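Local coordinates for protein Bot.2110.4 (Unidentified, PDB 5VMR) that probably serves as a small, computationally designed helical binder of botulinum neurotoxin, at residues C[4-9]-C[28-33]. Sequence-based numbering, arbitrary orientation.
Sequences FCALKI and CGYSEE
The segment 4-9 is regular alpha helix, part of helix 3-14, whereas 28-33 carries the chain from the last residue of helix 18-28 through a short turn into helix 32-38. Their backbones come nearest at Cys-5 and Cys-28, with 5.9 Å between the two CA atoms, and no hydrogen bond joins them. This disulfide-stapled three-helix miniprotein thus illustrates how a chain of some forty residues can couple its first helix to the end of its second by a covalent link. Gly-29 ends helix 18-28 with a positive phi of 116°, where a CB would be jammed against the carbonyl O of Cys-28. Beyond it the backbone draws away from helix 3-14, but the Tyr-30 side chain points back across the gap.

The link itself is the 2.0 Å bond between Cys-5 SG and Cys-28 SG. Its chi3 of -98° is close to the relaxed right angle, with left-handed sense. Cys-28 SG lies beside its own backbone N, anti to the carbonyl carbon, whereas the Cys-5 side chain, at chi1 -138°, sits nearer an eclipsed than a staggered position, which suggests a small torsional cost in closing the bridge.

One turn along the helix from Cys-5, Ile-9 packs against the disulfide: its CD1 lies 3.8 Å from Cys-28 SG. The same methyl meets the Tyr-30 ring obliquely, in a tight contact. Ile-9 also packs on Ala-24 and Ala-25 of helix 18-28, and Tyr-30 on Ala-25, so apolar packing backs the covalent link. Phe-4, Leu-7 and Lys-8 pack on the other protein chain, so helix 3-14 contributes to that interface. At the ring's far end Tyr-30 OH comes to 3.8 Å from Ala-6 CB, while CE2 lies 3.4 Å from Ile-9 CD1.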
loop_
_atom_site.group_PDB
_atom_site.type_symbol
_atom_site.label_atom_id
_atom_site.label_comp_id
_atom_site.label_asym_id
_atom_site.label_seq_id
_atom_site.Cartn_x
_atom_site.Cartn_y
_atom_site.Cartn_z
ATOM N N PHE C 4 -31.981 -15.832 3.513
ATOM C CA PHE C 4 -30.885 -15.930 4.466
ATOM C C PHE C 4 -30.875 -17.313 5.123
ATOM O O PHE C 4 -29.828 -17.960 5.234
ATOM C CB PHE C 4 -31.006 -14.830 5.525
ATOM C CG PHE C 4 -29.888 -14.828 6.528
ATOM C CD1 PHE C 4 -28.714 -14.135 6.274
ATOM C CD2 PHE C 4 -30.004 -15.530 7.717
ATOM C CE1 PHE C 4 -27.677 -14.138 7.192
ATOM C CE2 PHE C 4 -28.970 -15.540 8.644
ATOM C CZ PHE C 4 -27.804 -14.843 8.383
ATOM N N CYS C 5 -32.054 -17.764 5.542
ATOM C CA CYS C 5 -32.196 -19.059 6.197
ATOM C C CYS C 5 -31.733 -20.170 5.262
ATOM O O CYS C 5 -31.028 -21.088 5.673
ATOM C CB CYS C 5 -33.648 -19.286 6.626
ATOM S SG CYS C 5 -33.850 -20.031 8.272
ATOM N N ALA C 6 -32.110 -20.066 3.993
ATOM C CA ALA C 6 -31.728 -21.059 2.998
ATOM C C ALA C 6 -30.213 -21.123 2.862
ATOM O O ALA C 6 -29.635 -22.196 2.708
ATOM C CB ALA C 6 -32.365 -20.743 1.665
ATOM N N LEU C 7 -29.569 -19.962 2.911
ATOM C CA LEU C 7 -28.117 -19.909 2.788
ATOM C C LEU C 7 -27.445 -20.490 4.014
ATOM O O LEU C 7 -26.421 -21.173 3.918
ATOM C CB LEU C 7 -27.656 -18.477 2.574
ATOM C CG LEU C 7 -28.155 -17.909 1.250
ATOM C CD1 LEU C 7 -28.211 -16.398 1.331
ATOM C CD2 LEU C 7 -27.256 -18.375 0.125
ATOM N N LYS C 8 -28.027 -20.199 5.169
ATOM C CA LYS C 8 -27.530 -20.714 6.438
ATOM C C LYS C 8 -27.500 -22.251 6.397
ATOM O O LYS C 8 -26.538 -22.882 6.836
ATOM C CB LYS C 8 -28.403 -20.172 7.573
ATOM C CG LYS C 8 -27.992 -20.555 8.967
ATOM C CD LYS C 8 -28.512 -19.512 9.957
ATOM C CE LYS C 8 -29.980 -19.720 10.294
ATOM N NZ LYS C 8 -30.269 -21.118 10.699
ATOM N N ILE C 9 -28.525 -22.842 5.794
ATOM C CA ILE C 9 -28.572 -24.290 5.619
ATOM C C ILE C 9 -27.437 -24.781 4.735
ATOM O O ILE C 9 -26.776 -25.771 5.061
ATOM C CB ILE C 9 -29.913 -24.740 5.002
ATOM C CG1 ILE C 9 -31.071 -24.319 5.909
ATOM C CG2 ILE C 9 -29.915 -26.249 4.729
ATOM C CD1 ILE C 9 -32.423 -24.453 5.268
ATOM N N CYS C 28 -36.479 -23.085 9.634
ATOM C CA CYS C 28 -36.655 -22.218 8.460
ATOM C C CYS C 28 -38.067 -22.248 7.877
ATOM O O CYS C 28 -38.531 -21.257 7.313
ATOM C CB CYS C 28 -35.657 -22.594 7.361
ATOM S SG CYS C 28 -33.990 -21.923 7.558
ATOM N N GLY C 29 -38.701 -23.392 8.114
ATOM C CA GLY C 29 -39.950 -23.788 7.512
ATOM C C GLY C 29 -40.023 -25.004 6.604
ATOM O O GLY C 29 -41.073 -25.295 6.055
ATOM N N TYR C 30 -38.965 -25.783 6.476
ATOM C CA TYR C 30 -39.005 -26.901 5.541
ATOM C C TYR C 30 -39.596 -28.208 6.088
ATOM O O TYR C 30 -39.803 -28.355 7.279
ATOM C CB TYR C 30 -37.609 -27.200 5.008
ATOM C CG TYR C 30 -37.003 -26.123 4.180
ATOM C CD1 TYR C 30 -37.237 -26.057 2.832
ATOM C CD2 TYR C 30 -36.182 -25.188 4.744
ATOM C CE1 TYR C 30 -36.677 -25.075 2.064
ATOM C CE2 TYR C 30 -35.617 -24.198 3.992
ATOM C CZ TYR C 30 -35.868 -24.151 2.651
ATOM O OH TYR C 30 -35.297 -23.164 1.909
ATOM N N SER C 31 -39.874 -29.145 5.188
ATOM C CA SER C 31 -40.484 -30.414 5.568
ATOM C C SER C 31 -39.449 -31.408 6.084
ATOM O O SER C 31 -38.379 -31.566 5.495
ATOM C CB SER C 31 -41.246 -31.017 4.386
ATOM O OG SER C 31 -41.799 -32.277 4.723
ATOM N N GLU C 32 -39.777 -32.076 7.185
ATOM C CA GLU C 32 -38.887 -33.074 7.765
ATOM C C GLU C 32 -38.347 -33.999 6.682
ATOM O O GLU C 32 -37.153 -34.298 6.645
ATOM C CB GLU C 32 -39.617 -33.886 8.837
ATOM N N GLU C 33 -39.233 -34.449 5.801
ATOM C CA GLU C 33 -38.846 -35.344 4.716
ATOM C C GLU C 33 -38.128 -34.587 3.603
ATOM O O GLU C 33 -37.113 -35.048 3.082
ATOM C CB GLU C 33 -40.074 -36.065 4.154
#